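Local coordinates for CELL division control protein 6 (Pyrobaculum aerophilum, PDB 1FNN), which probably regulates the initiation of DNA replication as an ATP-binding AAA+ protein of the Cdc6/Cdc18 family, at residues A2-D7 against A208-G213; G34-N39 against T72-V77; L125-V130 against F158-V163; L286-K291 against K382-E387; I297-K302 against T375-I380. All coordinates share one frame; numbering follows the deposited sequence.

Interaction 1: residues A2-D7 against A208-G213; sequences AIVVDD and AGLAEG
V5 and D6 give their backbone N-H to the carbonyl of G209, where the N-terminal tail runs beside the end of helix 195-209 in the AAA+ lid domain. V5 N and D6 N reach G209 O from the same face of its plane, each at 2.9 Å. V5 N lies tilted 27° from that plane, whereas D6 N sits well above it on a nearly straight N-H...O line. Further along, A211 N donates to I3 O, modelled so short that its exact length is doubtful. V4 and L210 are joined by a single beta bridge, where the chain leaves the helix. Side chains add modest apolar contact: L210 CD2 is 4.1 Å from both I3 CG2 and V4 CG2, and V5 CG2 lies 3.9 Å from A211 CB. The V5 methyl gets there because it stands anti to its own carbonyl carbon, beside the backbone N. Outside this first shell, Q255 of helix 240-256 accepts from V4 N through OE1, and the I3 and V4 side chains rest on A254 and A251 of the same helix. D6 turns OD1 to the hydroxyl of S8, while a water donates both to D6 OD2, at 2.6 Å, and to A208 O.

Interaction 2: residues G34-N39 against T72-V77; sequences GNWLRN and TTARFV
T72 OG1 donates to L37 O at 2.6 Å, tilted 16° from the plane of that carbonyl in the last turn of helix 23-38. The same hydroxyl accepts from A74 N at 3.0 Å, an ST turn leading into edge strand 75-80 of the AAA+ sheet. OG1 is anti to the backbone N of T72 (chi1 -174°), on the side facing the helix. A water supplies a second polar link, donating to L37 O and accepting from T73 N.

The apolar part centres on A74 CB, which lies 3.9 Å from W36 CZ3 and equally far from L37 CD2. W36 NE1 bonds to F158 O, and L37 also packs on L64 and Y68 of helix 57-68.

A valine in place of T72 has no hydroxyl, which would probably leave L37 O with the water alone of these two donors and A74 N without its acceptor, the turn freer to shift. One hydroxyl, acting as donor and acceptor at once, thus ties the helix end to the turn ahead of the strand.

Interaction 3: residues L125-V130 against F158-V163; sequences LYMFLV and FRIALV
R159 reaches across to L125 and Y126 beside the paired strands. Its CB lies 3.6 Å from L125 O. CG, anti to the carbonyl carbon of R159, touches that same oxygen and Y126 CE2, 3.9 Å from it. CD continues past L125 O, the chain staying extended as far as NE, whose bond goes to L155 O. At the tip, NH1 donates to L125 O at 2.9 Å; the oxygen lies near the guanidinium plane, while the nitrogen stands above the carbonyl plane. NH1 also sits 3.4 Å over one face of the Y126 ring, displaced toward its rim, in an off-centre cation-pi contact with the two planes 39° apart. NH2 forms a salt bridge with D124, so the guanidinium is held from several directions.

Beyond it the backbones run parallel, bonded in turn from M127 N to R159 O, A161 N to M127 O, L129 N to A161 O and V163 N to L129 O. On the face of M127 and L129, M127 CE lies 3.9 Å from I160 CG1, and L129 CD2 meets L162 CD1. On the other face V163 CG2 touches the edge of the F128 ring, 3.7 Å from CE2. Neighbouring parallel strands of this kind form the core of the P-loop AAA+ ATPase sheet; here strand 127-132 ends at D132, a magnesium-site residue that does not bind the ion in this model.

Interaction 4: residues L286-K291 against K382-E387; sequences LPLHEK and KLIKEE
K291 NZ and E387 OE1 form a salt bridge across the two helices, a long one at 3.5 Å and weak as a hydrogen bond. The ammonium has closer company on its own side: K291 NZ donates to L286 O at 2.8 Å, lying in the plane of that carbonyl, and also to I284 O at the end of helix 280-285. A bend at the last torsion (chi4 75°) swings NZ back to these oxygens. E387 comes from the other helix on an extended chain, with CG anti to its backbone N, and its carboxylate reaches L288 in the first turn of helix 288-304.

The aliphatic part of K291 does the packing. The K291 and L383 side chains cross at about a right angle, K291 CE 3.6 Å from L383 CB, and K291 CB lies 3.7 Å from I384 CG1 as the two side chains slide past each other in opposite directions. L288 lies against the E387 carboxylate: its CB is 3.8 Å from OE2, and its CD1 4.4 Å from I384 CG2. L292 and L295 extend the apolar surface against I384.

A methionine in place of K291 would probably leave the carbonyls of L286 and I284 without their shared donor and E387 without this counter-charge. In this C-terminal winged-helix region the lysine's ammonium appears to be held more by the two carbonyls than by E387, its looser partner.

Interaction 5: residues I297-K302 against T375-I380; sequences IVRSLK and TLEAVI
E377 reaches out between R299 and K302, an extended carboxylate side chain facing two cations one helical turn apart. Its CG is anti to the backbone N (chi1 -172°) and the chain stays straight to CD, which carries the carboxylate across to helix 288-304. OE1 makes a long salt bridge to R299 NE, 3.5 Å away. The two side chains cross at about a right angle, with the guanidinium and carboxylate planes 70° apart, so the groups do not meet as a flat, two-pronged pair. R299 is extended from CG to NE, and its NH1 forms a salt bridge with E324 of helix 311-324.

K302 approaches differently. Its chain bends at both chi3 and chi4, and NZ is modelled as a salt-bridge partner of E377 OE2, whose exact place is doubtful.

The contact joins two helices of the C-terminal winged-helix domain. Segments 297-302 and 375-380 run roughly antiparallel, their N-to-C directions 151° apart and their axes 10.4 Å from each other at the closest. Beside the charges, V298 points at the partner helix. Its CG1, anti to the backbone N, lies 3.8 Å from E377 CB, while CG2, anti to the carbonyl carbon, meets L376 CD2 at 3.7 Å and I380 CD1 at 4.1 Å. I368 covers V298 and L376 together, and L283 of helix 280-285 packs on L376 and I380.

How the interactions relate
Interactions 2 and 3 belong to one body: strands 75-80 and 127-132 are neighbours, backbone hydrogen bonds join R75 to Y126 and F128, and the centres lie 8 Å apart. Both are buried, but interaction 3 is the sheet core, built on regular backbone bonds and apolar faces, whereas interaction 2 joins a helix end through one hydroxyl, a water and a small apolar contact. Interactions 4 and 5 share helices 288-304 and 373-387 and combine apolar packing with salt bridges; 4 is buried, though its E387 is exposed, 5 only partly buried. They lie on the opposite side of the chain's centre from interactions 2 and 3. Interaction 1, partly buried, stands apart and relies mainly on backbone bonds.

Interaction 1: residues A2-D7 against A208-G213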
# COMPACT_ATOMS: atom_id res chain seq x y z
N ALA A 2 -15.32 -23.08 4.92
CA ALA A 2 -14.80 -21.96 4.10
C ALA A 2 -13.45 -21.45 4.62
O ALA A 2 -13.20 -21.39 5.84
CB ALA A 2 -15.81 -20.82 4.07
N ILE A 3 -12.62 -20.97 3.69
CA ILE A 3 -11.37 -20.33 4.10
C ILE A 3 -11.60 -18.90 4.60
O ILE A 3 -11.02 -18.48 5.60
CB ILE A 3 -10.44 -20.30 2.85
CG1 ILE A 3 -10.07 -21.76 2.54
CG2 ILE A 3 -9.25 -19.40 3.17
CD1 ILE A 3 -9.12 -21.94 1.37
N VAL A 4 -12.33 -18.17 3.80
CA VAL A 4 -12.70 -16.78 4.09
C VAL A 4 -13.87 -16.78 5.11
O VAL A 4 -14.94 -17.30 4.78
CB VAL A 4 -13.12 -16.07 2.82
CG1 VAL A 4 -13.55 -14.63 3.09
CG2 VAL A 4 -11.93 -15.98 1.82
N VAL A 5 -13.59 -16.43 6.35
CA VAL A 5 -14.66 -16.43 7.36
C VAL A 5 -15.21 -15.02 7.56
O VAL A 5 -16.38 -14.90 7.93
CB VAL A 5 -14.14 -16.98 8.70
CG1 VAL A 5 -15.19 -16.77 9.78
CG2 VAL A 5 -13.84 -18.46 8.50
N ASP A 6 -14.36 -14.00 7.46
CA ASP A 6 -14.91 -12.63 7.51
C ASP A 6 -14.35 -11.80 6.39
O ASP A 6 -13.32 -11.18 6.65
CB ASP A 6 -14.61 -12.04 8.89
CG ASP A 6 -15.21 -10.68 9.14
OD1 ASP A 6 -15.90 -10.17 8.24
OD2 ASP A 6 -14.99 -10.13 10.24
N ASP A 7 -14.99 -11.67 5.23
CA ASP A 7 -14.50 -10.89 4.13
C ASP A 7 -14.45 -9.38 4.35
O ASP A 7 -13.65 -8.73 3.65
CB ASP A 7 -15.32 -11.11 2.86
CG ASP A 7 -16.72 -10.53 2.84
OD1 ASP A 7 -17.01 -9.37 2.55
OD2 ASP A 7 -17.67 -11.24 3.13
N ALA A 208 -7.82 -12.45 11.65
CA ALA A 208 -9.15 -11.87 11.76
C ALA A 208 -10.12 -12.34 10.71
O ALA A 208 -11.33 -12.34 10.95
CB ALA A 208 -9.03 -10.34 11.67
N GLY A 209 -9.65 -12.68 9.50
CA GLY A 209 -10.58 -12.88 8.40
C GLY A 209 -10.65 -14.28 7.82
O GLY A 209 -11.56 -14.53 6.98
N LEU A 210 -9.66 -15.13 8.06
CA LEU A 210 -9.63 -16.44 7.42
C LEU A 210 -9.81 -17.57 8.42
O LEU A 210 -9.45 -17.36 9.58
CB LEU A 210 -8.24 -16.71 6.72
CG LEU A 210 -7.92 -15.62 5.68
CD1 LEU A 210 -6.53 -15.86 5.03
CD2 LEU A 210 -9.00 -15.56 4.63
N ALA A 211 -10.19 -18.77 7.94
CA ALA A 211 -10.27 -19.84 8.98
C ALA A 211 -8.92 -20.26 9.54
O ALA A 211 -7.87 -20.34 8.89
CB ALA A 211 -11.00 -21.06 8.45
N GLU A 212 -8.94 -20.67 10.82
CA GLU A 212 -7.75 -21.18 11.49
C GLU A 212 -7.29 -22.45 10.77
O GLU A 212 -8.09 -23.19 10.18
CB GLU A 212 -8.05 -21.46 12.96
CG GLU A 212 -6.88 -21.25 13.90
CD GLU A 212 -7.29 -20.96 15.33
OE1 GLU A 212 -8.49 -21.14 15.66
OE2 GLU A 212 -6.42 -20.55 16.13
N GLY A 213 -5.99 -22.47 10.46
CA GLY A 213 -5.35 -23.51 9.70
C GLY A 213 -5.47 -23.44 8.20
O GLY A 213 -4.91 -24.32 7.52
O HOH W 1 -13.21 -10.45 12.16

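Interaction 2: residues G34-N39 against T72-V77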
# COMPACT_ATOMS: atom_id res chain seq x y z
N GLY A 34 -3.85 16.14 19.32
CA GLY A 34 -4.54 15.74 20.52
C GLY A 34 -4.96 16.90 21.43
O GLY A 34 -6.07 16.82 21.97
N ASN A 35 -4.04 17.82 21.74
CA ASN A 35 -4.40 18.93 22.64
C ASN A 35 -5.55 19.73 22.04
O ASN A 35 -6.48 20.14 22.74
CB ASN A 35 -3.20 19.84 22.91
CG ASN A 35 -2.25 19.21 23.92
OD1 ASN A 35 -2.62 18.30 24.66
ND2 ASN A 35 -1.01 19.70 23.93
N TRP A 36 -5.44 20.07 20.76
CA TRP A 36 -6.49 20.82 20.08
C TRP A 36 -7.81 20.05 20.04
O TRP A 36 -8.84 20.68 20.34
CB TRP A 36 -6.09 21.24 18.71
CG TRP A 36 -6.96 22.16 17.90
CD1 TRP A 36 -6.83 23.50 17.83
CD2 TRP A 36 -8.09 21.83 17.06
NE1 TRP A 36 -7.79 24.03 17.00
CE2 TRP A 36 -8.58 23.04 16.51
CE3 TRP A 36 -8.72 20.63 16.72
CZ2 TRP A 36 -9.66 23.10 15.65
CZ3 TRP A 36 -9.80 20.69 15.86
CH2 TRP A 36 -10.26 21.88 15.34
N LEU A 37 -7.77 18.73 19.82
CA LEU A 37 -9.05 17.99 19.84
C LEU A 37 -9.71 18.01 21.22
O LEU A 37 -10.96 17.99 21.37
CB LEU A 37 -8.78 16.55 19.36
CG LEU A 37 -8.47 16.47 17.83
CD1 LEU A 37 -8.04 15.04 17.48
CD2 LEU A 37 -9.71 16.87 17.05
N ARG A 38 -8.88 17.93 22.26
CA ARG A 38 -9.44 17.97 23.64
C ARG A 38 -9.98 19.36 23.97
O ARG A 38 -10.96 19.47 24.71
CB ARG A 38 -8.40 17.52 24.66
CG ARG A 38 -8.15 16.01 24.71
CD ARG A 38 -7.15 15.65 25.84
NE ARG A 38 -5.79 16.05 25.38
CZ ARG A 38 -5.03 15.22 24.66
NH1 ARG A 38 -5.45 14.01 24.32
NH2 ARG A 38 -3.82 15.58 24.25
N ASN A 39 -9.35 20.44 23.55
CA ASN A 39 -9.71 21.81 23.79
C ASN A 39 -9.37 22.70 22.61
O ASN A 39 -8.43 23.51 22.57
CB ASN A 39 -8.98 22.44 25.00
CG ASN A 39 -9.27 21.78 26.33
OD1 ASN A 39 -10.43 21.69 26.77
ND2 ASN A 39 -8.22 21.30 26.99
N THR A 72 -14.12 14.62 21.74
CA THR A 72 -13.92 15.93 21.16
C THR A 72 -15.24 16.54 20.69
O THR A 72 -16.13 15.82 20.24
CB THR A 72 -12.91 15.87 19.98
OG1 THR A 72 -12.61 17.19 19.53
CG2 THR A 72 -13.41 15.07 18.77
N THR A 73 -15.27 17.86 20.58
CA THR A 73 -16.43 18.52 20.01
C THR A 73 -16.17 18.77 18.54
O THR A 73 -17.01 19.34 17.86
CB THR A 73 -16.67 19.88 20.72
OG1 THR A 73 -15.45 20.64 20.62
CG2 THR A 73 -16.98 19.63 22.18
N ALA A 74 -14.92 18.54 18.07
CA ALA A 74 -14.61 18.88 16.70
C ALA A 74 -15.38 18.00 15.73
O ALA A 74 -15.57 16.82 16.08
CB ALA A 74 -13.10 18.70 16.42
N ARG A 75 -15.61 18.49 14.54
CA ARG A 75 -16.28 17.67 13.51
C ARG A 75 -15.24 17.16 12.49
O ARG A 75 -14.47 17.98 12.00
CB ARG A 75 -17.25 18.56 12.71
CG ARG A 75 -18.13 19.38 13.65
CD ARG A 75 -19.28 18.56 14.18
NE ARG A 75 -20.32 19.49 14.66
CZ ARG A 75 -21.49 19.79 14.10
NH1 ARG A 75 -21.89 19.26 12.96
NH2 ARG A 75 -22.24 20.67 14.75
N PHE A 76 -15.22 15.87 12.21
CA PHE A 76 -14.24 15.31 11.27
C PHE A 76 -14.80 15.40 9.85
O PHE A 76 -15.89 14.86 9.64
CB PHE A 76 -14.08 13.83 11.61
CG PHE A 76 -13.12 13.05 10.76
CD1 PHE A 76 -11.84 13.49 10.50
CD2 PHE A 76 -13.51 11.83 10.24
CE1 PHE A 76 -10.97 12.74 9.72
CE2 PHE A 76 -12.65 11.07 9.46
CZ PHE A 76 -11.37 11.52 9.20
N VAL A 77 -14.23 16.23 9.02
CA VAL A 77 -14.71 16.50 7.68
C VAL A 77 -13.70 15.93 6.67
O VAL A 77 -12.61 16.47 6.46
CB VAL A 77 -14.96 18.01 7.48
CG1 VAL A 77 -15.39 18.23 6.02
CG2 VAL A 77 -16.09 18.52 8.41
O HOH W 2 -13.38 19.06 22.55

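Interaction 3: residues L125-V130 against F158-V163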
# COMPACT_ATOMS: atom_id res chain seq x y z
N LEU A 125 -18.38 26.13 15.84
CA LEU A 125 -18.02 24.79 15.42
C LEU A 125 -16.49 24.73 15.30
O LEU A 125 -15.85 25.77 15.23
CB LEU A 125 -18.56 24.44 14.03
CG LEU A 125 -20.07 24.52 13.81
CD1 LEU A 125 -20.38 24.44 12.32
CD2 LEU A 125 -20.80 23.47 14.63
N TYR A 126 -15.98 23.52 15.36
CA TYR A 126 -14.54 23.26 15.22
C TYR A 126 -14.46 22.07 14.25
O TYR A 126 -15.15 21.07 14.43
CB TYR A 126 -13.92 22.95 16.58
CG TYR A 126 -13.94 24.11 17.55
CD1 TYR A 126 -14.97 24.22 18.49
CD2 TYR A 126 -12.96 25.11 17.53
CE1 TYR A 126 -15.02 25.27 19.39
CE2 TYR A 126 -12.99 26.17 18.41
CZ TYR A 126 -14.03 26.24 19.33
OH TYR A 126 -14.05 27.30 20.21
N MET A 127 -13.76 22.30 13.15
CA MET A 127 -13.61 21.37 12.05
C MET A 127 -12.19 20.80 11.98
O MET A 127 -11.22 21.55 11.89
CB MET A 127 -13.93 22.14 10.75
CG MET A 127 -13.75 21.30 9.52
SD MET A 127 -14.36 21.90 7.98
CE MET A 127 -13.52 23.47 7.78
N PHE A 128 -12.09 19.48 12.02
CA PHE A 128 -10.84 18.79 11.67
C PHE A 128 -11.01 18.39 10.19
O PHE A 128 -11.71 17.43 9.88
CB PHE A 128 -10.66 17.58 12.57
CG PHE A 128 -9.61 16.57 12.26
CD1 PHE A 128 -9.77 15.27 12.73
CD2 PHE A 128 -8.47 16.86 11.54
CE1 PHE A 128 -8.82 14.29 12.47
CE2 PHE A 128 -7.52 15.88 11.28
CZ PHE A 128 -7.70 14.60 11.74
N LEU A 129 -10.38 19.15 9.32
CA LEU A 129 -10.52 18.99 7.89
C LEU A 129 -9.35 18.21 7.29
O LEU A 129 -8.17 18.44 7.59
CB LEU A 129 -10.63 20.38 7.27
CG LEU A 129 -10.73 20.47 5.74
CD1 LEU A 129 -12.01 19.81 5.21
CD2 LEU A 129 -10.64 21.94 5.29
N VAL A 130 -9.69 17.09 6.65
CA VAL A 130 -8.65 16.28 6.02
C VAL A 130 -8.82 16.44 4.50
O VAL A 130 -9.89 16.12 3.96
CB VAL A 130 -8.79 14.79 6.40
CG1 VAL A 130 -7.76 13.98 5.62
CG2 VAL A 130 -8.59 14.59 7.92
N PHE A 158 -9.26 29.56 16.62
CA PHE A 158 -8.58 28.78 15.53
C PHE A 158 -9.52 27.59 15.34
O PHE A 158 -9.36 26.57 16.02
CB PHE A 158 -7.18 28.44 16.02
CG PHE A 158 -6.23 29.60 15.88
CD1 PHE A 158 -5.80 30.28 17.00
CD2 PHE A 158 -5.78 29.99 14.63
CE1 PHE A 158 -4.92 31.35 16.90
CE2 PHE A 158 -4.91 31.06 14.53
CZ PHE A 158 -4.48 31.74 15.65
N ARG A 159 -10.51 27.77 14.45
CA ARG A 159 -11.55 26.75 14.37
C ARG A 159 -11.24 25.58 13.48
O ARG A 159 -12.13 24.76 13.27
CB ARG A 159 -12.89 27.44 13.98
CG ARG A 159 -13.49 28.25 15.15
CD ARG A 159 -14.85 28.90 14.74
NE ARG A 159 -15.37 29.71 15.86
CZ ARG A 159 -15.90 29.22 16.96
NH1 ARG A 159 -16.00 27.91 17.16
NH2 ARG A 159 -16.36 29.96 17.96
N ILE A 160 -10.10 25.57 12.80
CA ILE A 160 -9.80 24.54 11.83
C ILE A 160 -8.45 23.87 12.11
O ILE A 160 -7.47 24.58 12.37
CB ILE A 160 -9.73 25.11 10.40
CG1 ILE A 160 -11.08 25.69 9.95
CG2 ILE A 160 -9.33 24.05 9.37
CD1 ILE A 160 -10.98 26.42 8.61
N ALA A 161 -8.45 22.54 12.13
CA ALA A 161 -7.20 21.77 12.17
C ALA A 161 -7.14 21.06 10.81
O ALA A 161 -8.17 20.53 10.35
CB ALA A 161 -7.21 20.77 13.29
N LEU A 162 -6.02 21.19 10.11
CA LEU A 162 -5.99 20.76 8.72
C LEU A 162 -4.90 19.73 8.46
O LEU A 162 -3.71 19.94 8.80
CB LEU A 162 -5.73 22.00 7.83
CG LEU A 162 -5.50 21.64 6.36
CD1 LEU A 162 -6.77 21.08 5.70
CD2 LEU A 162 -4.98 22.86 5.60
N VAL A 163 -5.30 18.57 7.95
CA VAL A 163 -4.31 17.59 7.50
C VAL A 163 -4.44 17.46 5.98
O VAL A 163 -5.57 17.26 5.48
CB VAL A 163 -4.51 16.21 8.15
CG1 VAL A 163 -3.55 15.16 7.55
CG2 VAL A 163 -4.20 16.29 9.64

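Interaction 4: residues L286-K291 against K382-E387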
# COMPACT_ATOMS: atom_id res chain seq x y z
N LEU A 286 18.44 -13.99 -20.65
CA LEU A 286 19.25 -14.74 -19.70
C LEU A 286 20.20 -15.64 -20.51
O LEU A 286 19.77 -16.31 -21.46
CB LEU A 286 18.36 -15.62 -18.79
CG LEU A 286 17.24 -14.80 -18.08
CD1 LEU A 286 16.38 -15.70 -17.20
CD2 LEU A 286 17.78 -13.61 -17.31
N PRO A 287 21.36 -15.89 -19.93
CA PRO A 287 22.28 -16.88 -20.45
C PRO A 287 21.61 -18.24 -20.42
O PRO A 287 20.81 -18.48 -19.48
CB PRO A 287 23.41 -16.93 -19.42
CG PRO A 287 23.42 -15.54 -18.86
CD PRO A 287 21.98 -15.08 -18.85
N LEU A 288 22.06 -19.15 -21.29
CA LEU A 288 21.55 -20.50 -21.30
C LEU A 288 21.42 -21.17 -19.94
O LEU A 288 20.40 -21.78 -19.61
CB LEU A 288 22.41 -21.45 -22.18
CG LEU A 288 22.02 -22.91 -22.27
CD1 LEU A 288 20.60 -23.09 -22.80
CD2 LEU A 288 22.98 -23.73 -23.15
N HIS A 289 22.49 -21.32 -19.18
CA HIS A 289 22.48 -22.02 -17.91
C HIS A 289 21.60 -21.32 -16.85
O HIS A 289 21.22 -22.00 -15.92
CB HIS A 289 23.92 -22.26 -17.42
CG HIS A 289 24.35 -23.52 -18.14
ND1 HIS A 289 24.16 -24.77 -17.61
CD2 HIS A 289 24.95 -23.68 -19.35
CE1 HIS A 289 24.63 -25.67 -18.46
NE2 HIS A 289 25.11 -25.03 -19.52
N GLU A 290 21.43 -20.03 -16.89
CA GLU A 290 20.51 -19.31 -16.01
C GLU A 290 19.07 -19.67 -16.37
O GLU A 290 18.22 -19.80 -15.48
CB GLU A 290 20.73 -17.80 -16.09
CG GLU A 290 19.84 -16.98 -15.13
CD GLU A 290 20.32 -15.55 -14.98
OE1 GLU A 290 19.57 -14.71 -14.43
OE2 GLU A 290 21.45 -15.21 -15.40
N LYS A 291 18.73 -19.81 -17.65
CA LYS A 291 17.48 -20.38 -18.11
C LYS A 291 17.25 -21.78 -17.59
O LYS A 291 16.19 -22.13 -17.07
CB LYS A 291 17.28 -20.46 -19.64
CG LYS A 291 17.20 -19.08 -20.31
CD LYS A 291 16.79 -19.31 -21.75
CE LYS A 291 16.41 -18.10 -22.55
NZ LYS A 291 17.58 -17.29 -22.97
N LYS A 382 10.30 -23.34 -24.18
CA LYS A 382 10.34 -22.90 -25.57
C LYS A 382 11.70 -22.23 -25.86
O LYS A 382 12.22 -22.37 -26.97
CB LYS A 382 9.24 -21.91 -25.89
CG LYS A 382 8.93 -21.59 -27.32
CD LYS A 382 8.75 -20.12 -27.63
CE LYS A 382 8.01 -19.29 -26.62
NZ LYS A 382 7.92 -17.85 -26.98
N LEU A 383 12.07 -21.22 -25.05
CA LEU A 383 13.30 -20.49 -25.26
C LEU A 383 14.54 -21.37 -25.19
O LEU A 383 15.46 -21.15 -25.97
CB LEU A 383 13.44 -19.32 -24.28
CG LEU A 383 12.27 -18.31 -24.35
CD1 LEU A 383 12.37 -17.33 -23.17
CD2 LEU A 383 12.23 -17.55 -25.65
N ILE A 384 14.62 -22.30 -24.26
CA ILE A 384 15.75 -23.21 -24.17
C ILE A 384 15.86 -24.08 -25.44
O ILE A 384 16.93 -24.25 -26.05
CB ILE A 384 15.63 -24.08 -22.94
CG1 ILE A 384 15.74 -23.16 -21.68
CG2 ILE A 384 16.69 -25.19 -22.96
CD1 ILE A 384 15.45 -23.96 -20.44
N LYS A 385 14.73 -24.60 -25.87
CA LYS A 385 14.63 -25.44 -27.04
C LYS A 385 15.10 -24.68 -28.26
O LYS A 385 15.80 -25.34 -29.07
CB LYS A 385 13.23 -26.05 -27.29
CG LYS A 385 13.04 -27.15 -26.22
CD LYS A 385 11.70 -27.85 -26.40
CE LYS A 385 11.61 -28.94 -25.32
NZ LYS A 385 10.20 -29.41 -25.14
N GLU A 386 14.69 -23.42 -28.40
CA GLU A 386 15.14 -22.67 -29.54
C GLU A 386 16.66 -22.46 -29.51
O GLU A 386 17.32 -22.37 -30.56
CB GLU A 386 14.36 -21.39 -29.77
CG GLU A 386 14.70 -20.07 -29.20
CD GLU A 386 13.67 -18.97 -29.40
OE1 GLU A 386 12.45 -19.21 -29.26
OE2 GLU A 386 14.08 -17.83 -29.71
N GLU A 387 17.22 -22.09 -28.34
CA GLU A 387 18.67 -21.83 -28.27
C GLU A 387 19.41 -23.13 -28.56
O GLU A 387 20.50 -23.12 -29.16
CB GLU A 387 18.99 -21.22 -26.92
CG GLU A 387 20.36 -21.13 -26.33
CD GLU A 387 20.43 -20.01 -25.28
OE1 GLU A 387 19.43 -19.79 -24.56
OE2 GLU A 387 21.47 -19.34 -25.17

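Interaction 5: residues I297-K302 against T375-I380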
# COMPACT_ATOMS: atom_id res chain seq x y z
N ILE A 297 14.34 -24.53 -10.92
CA ILE A 297 13.61 -23.97 -9.75
C ILE A 297 12.12 -24.18 -10.01
O ILE A 297 11.36 -24.64 -9.17
CB ILE A 297 13.95 -22.48 -9.63
CG1 ILE A 297 15.41 -22.28 -9.18
CG2 ILE A 297 13.00 -21.78 -8.63
CD1 ILE A 297 15.86 -20.83 -9.33
N VAL A 298 11.61 -23.85 -11.19
CA VAL A 298 10.27 -24.13 -11.61
C VAL A 298 9.89 -25.59 -11.41
O VAL A 298 8.79 -25.89 -10.87
CB VAL A 298 10.00 -23.72 -13.06
CG1 VAL A 298 8.62 -24.27 -13.51
CG2 VAL A 298 10.04 -22.22 -13.28
N ARG A 299 10.73 -26.55 -11.82
CA ARG A 299 10.43 -27.97 -11.62
C ARG A 299 10.42 -28.44 -10.17
O ARG A 299 9.51 -29.21 -9.74
CB ARG A 299 11.40 -28.90 -12.42
CG ARG A 299 11.10 -28.76 -13.91
CD ARG A 299 11.59 -29.92 -14.77
NE ARG A 299 11.35 -29.61 -16.18
CZ ARG A 299 11.93 -30.28 -17.18
NH1 ARG A 299 12.75 -31.28 -16.89
NH2 ARG A 299 11.67 -29.93 -18.43
N SER A 300 11.30 -27.96 -9.33
CA SER A 300 11.30 -28.33 -7.93
C SER A 300 9.99 -27.77 -7.25
O SER A 300 9.56 -28.41 -6.31
CB SER A 300 12.45 -27.78 -7.12
OG SER A 300 13.69 -28.04 -7.77
N LEU A 301 9.61 -26.57 -7.61
CA LEU A 301 8.46 -25.91 -6.95
C LEU A 301 7.17 -26.58 -7.37
O LEU A 301 6.27 -26.81 -6.55
CB LEU A 301 8.44 -24.42 -7.33
CG LEU A 301 9.37 -23.48 -6.58
CD1 LEU A 301 9.39 -22.13 -7.27
CD2 LEU A 301 8.96 -23.34 -5.09
N LYS A 302 7.05 -27.04 -8.63
CA LYS A 302 5.96 -27.88 -9.07
C LYS A 302 5.84 -29.17 -8.28
O LYS A 302 4.72 -29.61 -8.01
CB LYS A 302 6.08 -28.21 -10.57
CG LYS A 302 5.57 -27.09 -11.44
CD LYS A 302 6.15 -27.15 -12.84
CE LYS A 302 5.08 -26.97 -13.90
NZ LYS A 302 4.46 -28.31 -14.19
N THR A 375 2.64 -21.87 -17.10
CA THR A 375 2.89 -20.96 -18.21
C THR A 375 4.35 -20.48 -18.23
O THR A 375 4.94 -20.39 -19.31
CB THR A 375 1.89 -19.81 -18.14
OG1 THR A 375 0.63 -20.31 -18.68
CG2 THR A 375 2.29 -18.61 -18.96
N LEU A 376 4.96 -20.34 -17.06
CA LEU A 376 6.37 -19.93 -17.01
C LEU A 376 7.22 -21.05 -17.62
O LEU A 376 8.20 -20.83 -18.30
CB LEU A 376 6.75 -19.68 -15.55
CG LEU A 376 8.22 -19.30 -15.32
CD1 LEU A 376 8.60 -18.18 -16.30
CD2 LEU A 376 8.51 -18.87 -13.90
N GLU A 377 6.99 -22.25 -17.10
CA GLU A 377 7.57 -23.48 -17.55
C GLU A 377 7.47 -23.68 -19.06
O GLU A 377 8.53 -23.94 -19.68
CB GLU A 377 6.97 -24.73 -16.87
CG GLU A 377 7.81 -25.95 -17.30
CD GLU A 377 7.33 -27.25 -16.72
OE1 GLU A 377 8.13 -28.17 -16.47
OE2 GLU A 377 6.12 -27.41 -16.49
N ALA A 378 6.36 -23.39 -19.69
CA ALA A 378 6.21 -23.45 -21.13
C ALA A 378 7.05 -22.41 -21.84
O ALA A 378 7.56 -22.68 -22.96
CB ALA A 378 4.72 -23.32 -21.56
N VAL A 379 7.07 -21.17 -21.38
CA VAL A 379 7.81 -20.12 -22.07
C VAL A 379 9.34 -20.35 -21.96
O VAL A 379 10.03 -20.22 -22.98
CB VAL A 379 7.52 -18.71 -21.55
CG1 VAL A 379 8.40 -17.69 -22.24
CG2 VAL A 379 6.04 -18.36 -21.78
N ILE A 380 9.77 -20.80 -20.80
CA ILE A 380 11.21 -21.00 -20.60
C ILE A 380 11.68 -22.21 -21.42
O ILE A 380 12.71 -22.15 -22.10
CB ILE A 380 11.61 -21.23 -19.13
CG1 ILE A 380 10.97 -20.17 -18.23
CG2 ILE A 380 13.15 -21.05 -19.02
CD1 ILE A 380 11.24 -20.45 -16.75